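Local structure of glycerol kinase, putative (Plasmodium falciparum, 2W40) at residues W44-P49 / D107-E112; N101-L106 / A140-W145; T132-Y137 / R189-D194; V349-G354 / S362-S367. The protein probably catalyses the transfer of a phosphate group from ATP to glycerol, giving sn-glycerol 3-phosphate, as a member of the FGGY kinase family. One frame throughout, in Å; residues are numbered along the deposited sequence.

Interaction 1. Residues W44-P49 / D107-E112; sequences WYEHDP and DTRVEE. With EDO (1,2-ethanediol), chain B.
Arg109 leaves the backbone in the crowded position between its N and carbonyl carbon (chi1 84°) and bends at chi3, so that its guanidinium comes to lie flat on the indole of Trp44. Arg109 CZ stands 3.8 Å from the centroid of the six-membered ring of Trp44, over its face, with the two planes 17° apart: a stack and a cation-pi contact at once. Arg109 CB packs against the five-membered part of the indole, 3.7 Å from Trp44 CD1. While a face meets the indole, the in-plane N-H groups serve two acids. Glu46, extended beyond CG, offers the anti lone pair of OE2 to Arg109 NH2 at 2.8 Å, nearly straight at 173°. Asp107, its CG anti to the backbone N, is gripped side-on, with OD1 2.8 Å from Arg109 NH2 and OD2 3.1 Å from Arg109 NE. OD1 of Asp107 also takes Tyr45 N at 2.7 Å, from above the carboxylate plane, and OD2 accepts Arg109 N in an Asx turn. Arginine suits a place needing a flat cation and several donors, and its charge probably keeps both acids ionised. Tyr100 OH joins the network at Glu46 OE2 and Arg109 NH1. The cluster joins strand 46-47, paired antiparallel with strand 102-103, to the turn entering helix 111-118, and Trp145 of helix 140-149 makes a further cation-pi contact with Arg109.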
loop_
_atom_site.group_PDB
_atom_site.type_symbol
_atom_site.label_atom_id
_atom_site.label_comp_id
_atom_site.label_asym_id
_atom_site.label_seq_id
_atom_site.Cartn_x
_atom_site.Cartn_y
_atom_site.Cartn_z
ATOM N N TRP C 44 19.328 -0.176 -0.162
ATOM C CA TRP C 44 20.454 0.713 -0.420
ATOM C C TRP C 44 19.926 2.141 -0.381
ATOM O O TRP C 44 18.819 2.437 -0.873
ATOM C CB TRP C 44 21.008 0.460 -1.807
ATOM C CG TRP C 44 21.797 -0.800 -1.890
ATOM C CD1 TRP C 44 21.611 -1.949 -1.154
ATOM C CD2 TRP C 44 22.992 -0.973 -2.614
ATOM N NE1 TRP C 44 22.596 -2.871 -1.473
ATOM C CE2 TRP C 44 23.471 -2.284 -2.338
ATOM C CE3 TRP C 44 23.727 -0.169 -3.497
ATOM C CZ2 TRP C 44 24.631 -2.760 -2.900
ATOM C CZ3 TRP C 44 24.868 -0.690 -4.091
ATOM C CH2 TRP C 44 25.323 -1.967 -3.751
ATOM N N TYR C 45 20.739 3.040 0.187
ATOM C CA TYR C 45 20.406 4.452 0.292
ATOM C C TYR C 45 21.734 5.203 0.289
ATOM O O TYR C 45 22.538 5.112 1.226
ATOM C CB TYR C 45 19.614 4.743 1.551
ATOM C CG TYR C 45 18.694 5.938 1.497
ATOM C CD1 TYR C 45 17.329 5.878 1.806
ATOM C CD2 TYR C 45 19.211 7.180 1.145
ATOM C CE1 TYR C 45 16.526 7.078 1.863
ATOM C CE2 TYR C 45 18.466 8.355 1.164
ATOM C CZ TYR C 45 17.114 8.294 1.549
ATOM O OH TYR C 45 16.334 9.376 1.578
ATOM N N GLU C 46 21.938 5.946 -0.816
ATOM C CA GLU C 46 23.144 6.703 -1.035
ATOM C C GLU C 46 22.887 8.181 -1.445
ATOM O O GLU C 46 21.812 8.568 -1.994
ATOM C CB GLU C 46 23.942 6.058 -2.164
ATOM C CG GLU C 46 24.352 4.633 -1.885
ATOM C CD GLU C 46 25.161 3.892 -2.977
ATOM O OE1 GLU C 46 25.443 4.429 -4.049
ATOM O OE2 GLU C 46 25.467 2.709 -2.720
ATOM N N HIS C 47 23.905 8.998 -1.172
ATOM C CA HIS C 47 23.949 10.388 -1.683
ATOM C C HIS C 47 25.253 10.538 -2.503
ATOM O O HIS C 47 26.280 9.951 -2.196
ATOM C CB HIS C 47 24.000 11.395 -0.547
ATOM C CG HIS C 47 22.744 11.466 0.302
ATOM N ND1 HIS C 47 22.778 11.847 1.634
ATOM C CD2 HIS C 47 21.435 11.232 0.018
ATOM C CE1 HIS C 47 21.555 11.800 2.137
ATOM N NE2 HIS C 47 20.715 11.437 1.177
ATOM N N ASP C 48 25.260 11.452 -3.460
ATOM C CA ASP C 48 26.430 11.868 -4.207
ATOM C C ASP C 48 27.131 12.975 -3.421
ATOM O O ASP C 48 26.569 14.035 -3.272
ATOM C CB ASP C 48 25.965 12.453 -5.567
ATOM C CG ASP C 48 27.094 12.920 -6.428
ATOM O OD1 ASP C 48 28.208 13.127 -5.868
ATOM O OD2 ASP C 48 26.841 13.109 -7.683
ATOM N N PRO C 49 28.315 12.723 -2.878
ATOM C CA PRO C 49 28.965 13.766 -2.049
ATOM C C PRO C 49 29.379 15.035 -2.772
ATOM O O PRO C 49 29.521 16.066 -2.114
ATOM C CB PRO C 49 30.230 13.058 -1.469
ATOM C CG PRO C 49 30.146 11.758 -1.893
ATOM C CD PRO C 49 29.186 11.541 -2.954
ATOM N N ASP C 107 20.361 3.616 5.037
ATOM C CA ASP C 107 20.770 2.423 4.292
ATOM C C ASP C 107 20.722 1.236 5.255
ATOM O O ASP C 107 21.150 1.321 6.377
ATOM C CB ASP C 107 22.207 2.619 3.755
ATOM C CG ASP C 107 22.683 1.511 2.833
ATOM O OD1 ASP C 107 22.666 1.696 1.585
ATOM O OD2 ASP C 107 23.042 0.471 3.421
ATOM N N THR C 108 20.268 0.113 4.731
ATOM C CA THR C 108 20.212 -1.108 5.534
ATOM C C THR C 108 20.847 -2.346 4.893
ATOM O O THR C 108 20.535 -3.497 5.285
ATOM C CB THR C 108 18.725 -1.455 5.849
ATOM O OG1 THR C 108 17.944 -1.548 4.648
ATOM C CG2 THR C 108 18.109 -0.444 6.804
ATOM N N ARG C 109 21.756 -2.144 3.939
ATOM C CA ARG C 109 22.385 -3.237 3.225
ATOM C C ARG C 109 23.200 -4.098 4.171
ATOM O O ARG C 109 23.569 -5.259 3.807
ATOM C CB ARG C 109 23.314 -2.721 2.078
ATOM C CG ARG C 109 24.690 -2.341 2.448
ATOM C CD ARG C 109 25.417 -1.538 1.376
ATOM N NE ARG C 109 24.828 -0.303 0.974
ATOM C CZ ARG C 109 25.203 0.368 -0.086
ATOM N NH1 ARG C 109 26.176 -0.096 -0.895
ATOM N NH2 ARG C 109 24.601 1.474 -0.398
ATOM N N VAL C 110 23.586 -3.519 5.336
ATOM C CA VAL C 110 24.438 -4.270 6.247
ATOM C C VAL C 110 23.686 -5.187 7.202
ATOM O O VAL C 110 24.308 -5.719 8.177
ATOM C CB VAL C 110 25.383 -3.299 7.016
ATOM C CG1 VAL C 110 26.257 -2.430 6.015
ATOM C CG2 VAL C 110 24.552 -2.385 7.960
ATOM N N GLU C 111 22.382 -5.348 6.976
ATOM C CA GLU C 111 21.545 -6.228 7.842
ATOM C C GLU C 111 22.237 -7.571 8.075
ATOM O O GLU C 111 22.358 -8.028 9.182
ATOM C CB GLU C 111 20.167 -6.407 7.193
ATOM C CG GLU C 111 19.176 -7.378 7.902
ATOM C CD GLU C 111 17.835 -7.596 7.116
ATOM O OE1 GLU C 111 17.538 -6.933 6.058
ATOM O OE2 GLU C 111 17.031 -8.437 7.570
ATOM N N GLU C 112 22.654 -8.216 6.981
ATOM C CA GLU C 112 23.287 -9.551 7.082
ATOM C C GLU C 112 24.568 -9.573 7.966
ATOM O O GLU C 112 24.713 -10.433 8.868
ATOM C CB GLU C 112 23.528 -10.176 5.678
ATOM C CG GLU C 112 24.354 -11.454 5.742
ATOM C CD GLU C 112 24.550 -12.170 4.397
ATOM O OE1 GLU C 112 24.421 -11.539 3.309
ATOM O OE2 GLU C 112 24.896 -13.365 4.447
HETATM C C1 EDO B . 27.748 0.884 -6.680
HETATM O O1 EDO B . 27.981 -0.219 -5.648
HETATM C C2 EDO B . 26.756 2.122 -6.665
HETATM O O2 EDO B . 27.145 3.398 -5.942
#

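Interaction 2. Residues N101-L106 / A140-W145; sequences NAIVWL and AFKILW. With EDO (1,2-ethanediol), chain D.
Close to the glycerol pocket of the N-terminal FGGY domain, where the side chain of Trp105 lies about 4 Å from the bound glycerol, strand 102-103 and the loop after it pack on helix 140-149. Lys142 carries the contact. Its chain, bent at chi2, chi3 and chi4, runs past Ile103, with Lys142 CG 3.8 Å from Ile103 CG2, then turns its ammonium to the backbone. Lys142 NZ donates to Val104 O at 3.1 Å, from 31° above the carbonyl plane, and also to Thr136 O. Lysine suits this buried place because its methylenes pack against the isoleucine while the end can bind two carbonyls. One helical turn on, Trp145 CE3 meets Ile103 CD1 at 4.2 Å, so the branched isoleucine touches two helix residues, each with a different methyl. A bond from Trp105 NE1 to Thr13 OG1 holds the indole beside the glycerol. This is helix-on-strand packing with a buried lysine bonded to loop carbonyls, beside the substrate pocket of a sugar kinase/Hsp70/actin superfamily kinase.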
loop_
_atom_site.group_PDB
_atom_site.type_symbol
_atom_site.label_atom_id
_atom_site.label_comp_id
_atom_site.label_asym_id
_atom_site.label_seq_id
_atom_site.Cartn_x
_atom_site.Cartn_y
_atom_site.Cartn_z
ATOM N N ASN C 101 30.115 6.578 -3.147
ATOM C CA ASN C 101 29.049 7.487 -2.676
ATOM C C ASN C 101 28.993 7.548 -1.159
ATOM O O ASN C 101 29.431 6.652 -0.462
ATOM C CB ASN C 101 27.687 7.078 -3.188
ATOM C CG ASN C 101 27.361 7.552 -4.634
ATOM O OD1 ASN C 101 26.456 6.951 -5.306
ATOM N ND2 ASN C 101 28.068 8.484 -5.143
ATOM N N ALA C 102 28.335 8.573 -0.630
ATOM C CA ALA C 102 27.932 8.528 0.770
ATOM C C ALA C 102 26.926 7.354 0.922
ATOM O O ALA C 102 26.012 7.240 0.169
ATOM C CB ALA C 102 27.310 9.871 1.225
ATOM N N ILE C 103 27.071 6.537 1.994
ATOM C CA ILE C 103 26.088 5.588 2.406
ATOM C C ILE C 103 25.341 6.182 3.605
ATOM O O ILE C 103 25.945 6.530 4.636
ATOM C CB ILE C 103 26.679 4.219 2.800
ATOM C CG1 ILE C 103 27.419 3.596 1.570
ATOM C CG2 ILE C 103 25.529 3.269 3.204
ATOM C CD1 ILE C 103 28.136 2.277 1.840
ATOM N N VAL C 104 24.034 6.401 3.371
ATOM C CA VAL C 104 23.207 7.249 4.261
ATOM C C VAL C 104 22.835 6.448 5.489
ATOM O O VAL C 104 22.795 5.170 5.490
ATOM C CB VAL C 104 21.986 7.828 3.469
ATOM C CG1 VAL C 104 21.122 8.772 4.247
ATOM C CG2 VAL C 104 22.482 8.606 2.226
ATOM N N TRP C 105 22.483 7.180 6.533
ATOM C CA TRP C 105 22.000 6.562 7.812
ATOM C C TRP C 105 20.864 5.553 7.559
ATOM O O TRP C 105 20.680 4.652 8.311
ATOM C CB TRP C 105 21.702 7.671 8.827
ATOM C CG TRP C 105 20.609 8.607 8.450
ATOM C CD1 TRP C 105 20.763 9.782 7.792
ATOM C CD2 TRP C 105 19.206 8.511 8.796
ATOM N NE1 TRP C 105 19.540 10.440 7.696
ATOM C CE2 TRP C 105 18.570 9.687 8.294
ATOM C CE3 TRP C 105 18.443 7.618 9.574
ATOM C CZ2 TRP C 105 17.149 9.911 8.470
ATOM C CZ3 TRP C 105 17.105 7.855 9.772
ATOM C CH2 TRP C 105 16.467 8.989 9.213
ATOM N N LEU C 106 19.974 5.894 6.651
ATOM C CA LEU C 106 18.801 5.077 6.258
ATOM C C LEU C 106 19.119 3.769 5.486
ATOM O O LEU C 106 18.226 2.910 5.339
ATOM C CB LEU C 106 17.827 5.910 5.432
ATOM C CG LEU C 106 16.926 6.893 6.192
ATOM C CD1 LEU C 106 16.236 7.900 5.188
ATOM C CD2 LEU C 106 15.860 6.094 7.094
ATOM N N ALA C 140 29.620 2.473 11.489
ATOM C CA ALA C 140 30.700 1.432 11.509
ATOM C C ALA C 140 30.419 0.280 10.518
ATOM O O ALA C 140 31.327 -0.131 9.789
ATOM C CB ALA C 140 30.879 0.833 12.882
ATOM N N PHE C 141 29.204 -0.243 10.511
ATOM C CA PHE C 141 28.975 -1.403 9.574
ATOM C C PHE C 141 28.972 -1.016 8.128
ATOM O O PHE C 141 29.329 -1.821 7.273
ATOM C CB PHE C 141 27.683 -2.173 9.888
ATOM C CG PHE C 141 27.817 -3.117 11.061
ATOM C CD1 PHE C 141 28.236 -4.415 10.839
ATOM C CD2 PHE C 141 27.540 -2.725 12.349
ATOM C CE1 PHE C 141 28.405 -5.337 11.864
ATOM C CE2 PHE C 141 27.698 -3.644 13.386
ATOM C CZ PHE C 141 28.138 -4.963 13.129
ATOM N N LYS C 142 28.638 0.242 7.848
ATOM C CA LYS C 142 28.814 0.796 6.470
ATOM C C LYS C 142 30.281 0.904 6.072
ATOM O O LYS C 142 30.648 0.589 4.927
ATOM C CB LYS C 142 28.071 2.111 6.427
ATOM C CG LYS C 142 26.630 1.718 6.546
ATOM C CD LYS C 142 26.014 2.295 7.715
ATOM C CE LYS C 142 25.177 3.458 7.446
ATOM N NZ LYS C 142 23.784 3.095 7.641
ATOM N N ILE C 143 31.115 1.292 7.007
ATOM C CA ILE C 143 32.505 1.410 6.720
ATOM C C ILE C 143 33.009 -0.030 6.434
ATOM O O ILE C 143 33.794 -0.257 5.516
ATOM C CB ILE C 143 33.225 1.987 7.934
ATOM C CG1 ILE C 143 32.840 3.514 8.161
ATOM C CG2 ILE C 143 34.758 1.836 7.798
ATOM C CD1 ILE C 143 33.157 4.090 9.639
ATOM N N LEU C 144 32.647 -0.972 7.336
ATOM C CA LEU C 144 33.011 -2.365 7.156
ATOM C C LEU C 144 32.581 -2.910 5.794
ATOM O O LEU C 144 33.364 -3.559 5.060
ATOM C CB LEU C 144 32.480 -3.211 8.264
ATOM C CG LEU C 144 32.816 -4.747 8.198
ATOM C CD1 LEU C 144 34.310 -5.023 8.176
ATOM C CD2 LEU C 144 32.100 -5.459 9.385
ATOM N N TRP C 145 31.375 -2.661 5.403
ATOM C CA TRP C 145 30.908 -3.087 4.126
ATOM C C TRP C 145 31.780 -2.547 3.001
ATOM O O TRP C 145 32.149 -3.283 2.059
ATOM C CB TRP C 145 29.471 -2.623 3.901
ATOM C CG TRP C 145 28.850 -3.178 2.654
ATOM C CD1 TRP C 145 28.113 -4.334 2.547
ATOM C CD2 TRP C 145 28.900 -2.627 1.343
ATOM N NE1 TRP C 145 27.695 -4.482 1.251
ATOM C CE2 TRP C 145 28.197 -3.496 0.496
ATOM C CE3 TRP C 145 29.508 -1.499 0.793
ATOM C CZ2 TRP C 145 28.020 -3.231 -0.853
ATOM C CZ3 TRP C 145 29.342 -1.247 -0.553
ATOM C CH2 TRP C 145 28.645 -2.150 -1.357
HETATM C C1 EDO D . 16.623 1.808 0.484
HETATM O O1 EDO D . 15.742 0.762 -0.295
HETATM C C2 EDO D . 16.574 2.220 2.030
HETATM O O2 EDO D . 17.222 1.649 3.257
#

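Interaction 3. Residues T132-Y137 / R189-D194; sequences TYFNTY and RTLLMD. With EDO (1,2-ethanediol), chain E.
Two irregular loops, one leading into helix 140-149 and one following helix 184-187, meet here beside the glycerol site of the N-terminal FGGY domain. Tyr137 stands at the site itself, its OH hydrogen-bonded to O3 of the bound glycerol. Arg189, bent at chi2 and chi3, brings NH2 to 3.1 Å from Tyr137 OH; the bond is weak, at an N-H...O angle of 120°, with ring and guanidinium planes 88° apart. Salt bridges with Glu86 and Glu308 hold the guanidinium more firmly. An Asx turn, in which Asn135 OD1 accepts Tyr137 N at 2.9 Å, holds the backbone from which the phenol extends. The apolar half belongs to Leu191, whose backbone is left-handed (phi 77°), just after Thr190 OG1 begins an ST turn by accepting Leu192 N. Leu191 CD2 lies 3.6 Å from Thr132 CG2 and 4.4 Å from Phe134 CD1, at the ring edge. Leu191 CD1 rests 4.2 Å from Phe134 CA. Tyr133 N donates to O2 of an ethanediol molecule. The chemistry divides the work: aliphatic packing joins the loops, while a tyrosine hydroxyl serves the substrate beside an arginine held largely by its acids, whose charge could polarise that hydroxyl.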
loop_
_atom_site.group_PDB
_atom_site.type_symbol
_atom_site.label_atom_id
_atom_site.label_comp_id
_atom_site.label_asym_id
_atom_site.label_seq_id
_atom_site.Cartn_x
_atom_site.Cartn_y
_atom_site.Cartn_z
ATOM N N THR C 132 25.465 2.113 22.206
ATOM C CA THR C 132 24.529 1.411 21.358
ATOM C C THR C 132 24.946 -0.066 21.182
ATOM O O THR C 132 26.107 -0.374 21.341
ATOM C CB THR C 132 24.462 2.080 19.893
ATOM O OG1 THR C 132 23.338 1.559 19.165
ATOM C CG2 THR C 132 25.853 1.972 19.166
ATOM N N TYR C 133 23.930 -0.864 20.857
ATOM C CA TYR C 133 24.200 -2.218 20.281
ATOM C C TYR C 133 24.539 -2.069 18.796
ATOM O O TYR C 133 24.363 -0.996 18.226
ATOM C CB TYR C 133 22.980 -3.067 20.437
ATOM C CG TYR C 133 22.463 -3.326 21.835
ATOM C CD1 TYR C 133 23.293 -3.551 22.854
ATOM C CD2 TYR C 133 21.142 -3.269 22.104
ATOM C CE1 TYR C 133 22.858 -3.916 24.105
ATOM C CE2 TYR C 133 20.679 -3.495 23.394
ATOM C CZ TYR C 133 21.587 -3.855 24.396
ATOM O OH TYR C 133 21.139 -4.122 25.716
ATOM N N PHE C 134 25.125 -3.110 18.187
ATOM C CA PHE C 134 25.278 -3.145 16.731
ATOM C C PHE C 134 23.915 -2.902 16.114
ATOM O O PHE C 134 22.892 -3.472 16.530
ATOM C CB PHE C 134 25.776 -4.546 16.265
ATOM C CG PHE C 134 27.213 -4.897 16.659
ATOM C CD1 PHE C 134 28.186 -3.929 16.977
ATOM C CD2 PHE C 134 27.618 -6.217 16.723
ATOM C CE1 PHE C 134 29.528 -4.280 17.329
ATOM C CE2 PHE C 134 28.954 -6.517 17.107
ATOM C CZ PHE C 134 29.886 -5.590 17.309
ATOM N N ASN C 135 23.939 -2.142 15.012
ATOM C CA ASN C 135 22.760 -1.862 14.241
ATOM C C ASN C 135 23.131 -1.487 12.809
ATOM O O ASN C 135 24.303 -1.375 12.503
ATOM C CB ASN C 135 21.909 -0.797 14.965
ATOM C CG ASN C 135 22.651 0.508 15.143
ATOM O OD1 ASN C 135 23.337 0.985 14.160
ATOM N ND2 ASN C 135 22.478 1.149 16.331
ATOM N N THR C 136 22.126 -1.297 11.977
ATOM C CA THR C 136 22.342 -0.938 10.580
ATOM C C THR C 136 22.493 0.554 10.360
ATOM O O THR C 136 22.701 0.999 9.197
ATOM C CB THR C 136 21.225 -1.434 9.644
ATOM O OG1 THR C 136 20.040 -0.795 10.073
ATOM C CG2 THR C 136 21.025 -2.975 9.756
ATOM N N TYR C 137 22.357 1.296 11.459
ATOM C CA TYR C 137 22.059 2.765 11.491
ATOM C C TYR C 137 23.392 3.577 11.600
ATOM O O TYR C 137 23.607 4.551 10.826
ATOM C CB TYR C 137 21.166 2.977 12.717
ATOM C CG TYR C 137 20.808 4.400 13.086
ATOM C CD1 TYR C 137 20.659 5.411 12.112
ATOM C CD2 TYR C 137 20.495 4.679 14.365
ATOM C CE1 TYR C 137 20.258 6.743 12.529
ATOM C CE2 TYR C 137 20.159 5.958 14.760
ATOM C CZ TYR C 137 19.987 6.968 13.838
ATOM O OH TYR C 137 19.612 8.228 14.300
ATOM N N ARG C 189 28.186 8.810 16.874
ATOM C CA ARG C 189 27.231 8.209 15.967
ATOM C C ARG C 189 27.873 7.174 15.036
ATOM O O ARG C 189 27.289 6.692 14.058
ATOM C CB ARG C 189 26.525 9.252 15.153
ATOM C CG ARG C 189 25.958 10.363 15.996
ATOM C CD ARG C 189 25.050 9.901 17.111
ATOM N NE ARG C 189 23.807 9.292 16.596
ATOM C CZ ARG C 189 22.663 9.133 17.247
ATOM N NH1 ARG C 189 22.551 9.418 18.552
ATOM N NH2 ARG C 189 21.593 8.689 16.608
ATOM N N THR C 190 29.127 6.904 15.329
ATOM C CA THR C 190 29.951 6.080 14.407
ATOM C C THR C 190 30.079 4.583 14.821
ATOM O O THR C 190 30.420 3.735 13.930
ATOM C CB THR C 190 31.402 6.680 14.318
ATOM O OG1 THR C 190 32.033 6.555 15.592
ATOM C CG2 THR C 190 31.488 8.096 13.702
ATOM N N LEU C 191 29.871 4.290 16.118
ATOM C CA LEU C 191 30.083 2.963 16.724
ATOM C C LEU C 191 31.599 2.715 16.958
ATOM O O LEU C 191 32.009 1.600 17.235
ATOM C CB LEU C 191 29.429 1.840 15.948
ATOM C CG LEU C 191 28.249 1.124 16.568
ATOM C CD1 LEU C 191 27.439 0.207 15.571
ATOM C CD2 LEU C 191 28.745 0.388 17.699
ATOM N N LEU C 192 32.423 3.793 16.753
ATOM C CA LEU C 192 33.881 3.746 16.905
ATOM C C LEU C 192 34.436 4.526 18.110
ATOM O O LEU C 192 35.644 4.407 18.387
ATOM C CB LEU C 192 34.621 4.189 15.663
ATOM C CG LEU C 192 34.190 3.518 14.397
ATOM C CD1 LEU C 192 34.912 4.255 13.259
ATOM C CD2 LEU C 192 34.484 2.010 14.459
ATOM N N MET C 193 33.600 5.379 18.752
ATOM C CA MET C 193 34.094 6.213 19.816
ATOM C C MET C 193 33.717 5.578 21.168
ATOM O O MET C 193 32.590 5.110 21.316
ATOM C CB MET C 193 33.439 7.573 19.733
ATOM C CG MET C 193 34.101 8.599 20.641
ATOM S SD MET C 193 33.201 10.170 20.776
ATOM C CE MET C 193 31.887 9.723 21.974
ATOM N N ASP C 194 34.601 5.704 22.147
ATOM C CA ASP C 194 34.363 5.366 23.547
ATOM C C ASP C 194 33.465 6.485 24.121
ATOM O O ASP C 194 33.878 7.665 24.148
ATOM C CB ASP C 194 35.652 5.273 24.298
ATOM C CG ASP C 194 35.423 4.797 25.774
ATOM O OD1 ASP C 194 34.523 5.302 26.473
ATOM O OD2 ASP C 194 36.226 3.925 26.243
HETATM C C1 EDO E . 20.679 0.322 23.082
HETATM O O1 EDO E . 19.599 0.293 24.046
HETATM C C2 EDO E . 20.175 0.312 21.664
HETATM O O2 EDO E . 21.218 0.315 20.785
#

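Interaction 4. Residues V349-G354 / S362-S367; sequences VPAFSG and SDARAS
A methyl set squarely over an aromatic ring is the striking feature: Ala366 CB lies 3.5 Å from the centroid of the Phe352 ring, 15° off its normal, in a CH-pi contact. Alanine, with a single small methyl, lets the ring settle this close to the strand. Only one bridge pairs the segments, Val349 with Ser367, an antiparallel hydrogen-bonded pair: Val349 N gives to Ser367 O at 2.9 Å and Ser367 N to Val349 O at 3.2 Å. Beyond it, an inverse gamma turn at Pro350 and a type I turn from Ala351 to Gly354 carry the chain off the strand path. Softer C-H...O contacts add to it, Ala366 CA on Val349 O at the bridge and Gly354 CA on Ala364 O, at 3.3 Å, past the turn. Gly354 suits its place because at phi 85° and psi 178° a CB would jam against Ser353 O, and Ser362 CA would crowd it too. Ala351 CB and Ala364 CB touch at 3.9 Å. Arg365 points away and folds back, its NH1 giving to Ser362 O at 2.8 Å and to Ala364 O, while NH2 forms a salt bridge with Glu111 OE1. Ala366 pairs with a strand of the second subunit, whose Phe373 meets the Phe352 ring. Small residues thus allow close C-H...O and CH-pi contacts, supplementing two N-H...O bonds that fix the register at one end.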
loop_
_atom_site.group_PDB
_atom_site.type_symbol
_atom_site.label_atom_id
_atom_site.label_comp_id
_atom_site.label_asym_id
_atom_site.label_seq_id
_atom_site.Cartn_x
_atom_site.Cartn_y
_atom_site.Cartn_z
ATOM N N VAL C 349 2.566 0.286 8.874
ATOM C CA VAL C 349 3.735 0.155 9.707
ATOM C C VAL C 349 4.888 0.691 8.864
ATOM O O VAL C 349 5.294 0.009 7.959
ATOM C CB VAL C 349 3.985 -1.298 10.200
ATOM C CG1 VAL C 349 5.278 -1.398 10.999
ATOM C CG2 VAL C 349 2.783 -1.851 10.941
ATOM N N PRO C 350 5.340 1.959 9.106
ATOM C CA PRO C 350 6.255 2.662 8.180
ATOM C C PRO C 350 7.712 2.190 8.520
ATOM O O PRO C 350 8.372 2.703 9.521
ATOM C CB PRO C 350 6.057 4.171 8.534
ATOM C CG PRO C 350 4.948 4.217 9.569
ATOM C CD PRO C 350 5.011 2.827 10.231
ATOM N N ALA C 351 8.102 1.131 7.859
ATOM C CA ALA C 351 9.350 0.338 8.226
ATOM C C ALA C 351 10.156 0.127 6.939
ATOM O O ALA C 351 10.725 -0.912 6.732
ATOM C CB ALA C 351 9.081 -0.969 8.958
ATOM N N PHE C 352 10.216 1.163 6.112
ATOM C CA PHE C 352 10.877 1.016 4.808
ATOM C C PHE C 352 12.344 0.619 4.978
ATOM O O PHE C 352 12.905 -0.125 4.142
ATOM C CB PHE C 352 10.803 2.245 3.972
ATOM C CG PHE C 352 9.453 2.624 3.515
ATOM C CD1 PHE C 352 8.873 2.011 2.440
ATOM C CD2 PHE C 352 8.698 3.620 4.212
ATOM C CE1 PHE C 352 7.635 2.349 2.013
ATOM C CE2 PHE C 352 7.495 3.933 3.802
ATOM C CZ PHE C 352 6.941 3.282 2.715
ATOM N N SER C 353 12.987 1.152 6.025
ATOM C CA SER C 353 14.388 0.751 6.376
ATOM C C SER C 353 14.452 -0.004 7.689
ATOM O O SER C 353 15.388 0.120 8.448
ATOM C CB SER C 353 15.301 1.923 6.228
ATOM O OG SER C 353 15.016 2.828 7.159
ATOM N N GLY C 354 13.451 -0.840 7.972
ATOM C CA GLY C 354 13.397 -1.538 9.252
ATOM C C GLY C 354 12.736 -0.649 10.303
ATOM O O GLY C 354 12.293 0.481 10.051
ATOM N N SER C 362 15.697 -4.891 11.969
ATOM C CA SER C 362 16.131 -4.525 10.620
ATOM C C SER C 362 15.439 -5.425 9.555
ATOM O O SER C 362 15.558 -5.134 8.397
ATOM C CB SER C 362 17.691 -4.811 10.461
ATOM O OG SER C 362 18.026 -6.163 10.792
ATOM N N ASP C 363 14.858 -6.549 10.004
ATOM C CA ASP C 363 14.047 -7.469 9.153
ATOM C C ASP C 363 12.628 -6.967 8.855
ATOM O O ASP C 363 11.967 -7.458 7.954
ATOM C CB ASP C 363 13.993 -8.864 9.764
ATOM C CG ASP C 363 13.444 -8.901 11.151
ATOM O OD1 ASP C 363 13.602 -7.975 11.985
ATOM O OD2 ASP C 363 12.929 -10.011 11.471
ATOM N N ALA C 364 12.168 -5.947 9.574
ATOM C CA ALA C 364 10.876 -5.310 9.280
ATOM C C ALA C 364 10.928 -4.648 7.910
ATOM O O ALA C 364 11.898 -4.006 7.565
ATOM C CB ALA C 364 10.518 -4.303 10.366
ATOM N N ARG C 365 9.780 -4.679 7.230
ATOM C CA ARG C 365 9.598 -3.917 5.990
ATOM C C ARG C 365 8.294 -3.161 6.097
ATOM O O ARG C 365 7.417 -3.493 6.940
ATOM C CB ARG C 365 9.575 -4.894 4.822
ATOM C CG ARG C 365 10.832 -5.729 4.634
ATOM C CD ARG C 365 11.951 -4.902 4.251
ATOM N NE ARG C 365 13.105 -5.766 3.978
ATOM C CZ ARG C 365 14.077 -6.042 4.836
ATOM N NH1 ARG C 365 14.112 -5.445 5.983
ATOM N NH2 ARG C 365 15.082 -6.848 4.488
ATOM N N ALA C 366 8.094 -2.159 5.261
ATOM C CA ALA C 366 6.889 -1.336 5.341
ATOM C C ALA C 366 5.717 -2.171 4.866
ATOM O O ALA C 366 5.789 -2.911 3.876
ATOM C CB ALA C 366 7.034 -0.041 4.517
ATOM N N SER C 367 4.627 -2.126 5.657
ATOM C CA SER C 367 3.459 -3.003 5.501
ATOM C C SER C 367 2.191 -2.171 5.677
ATOM O O SER C 367 2.132 -1.290 6.503
ATOM C CB SER C 367 3.481 -4.041 6.601
ATOM O OG SER C 367 4.759 -4.688 6.542
#

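From the N terminus, interaction 1 closes a loop of 57 residues between 44-49 and 107-112. Interaction 2 begins inside it, at 101-106, and ends at 140-145, so the two cross; they also share the small sheet of strands 46-47 and 102-103. Interaction 3, from 132-137 to 189-194, crosses interaction 2 in turn, and Ala140 CB packs on Thr190 O where they join. These three form a chain of overlapping closures in the N-terminal FGGY domain, the latter two beside the glycerol pocket. Interaction 4 follows in series, a short seven-residue excursion in the C-terminal FGGY domain. Thr108 CG2, packing on Ser353 O, brings interactions 1 and 4 together across the two domains.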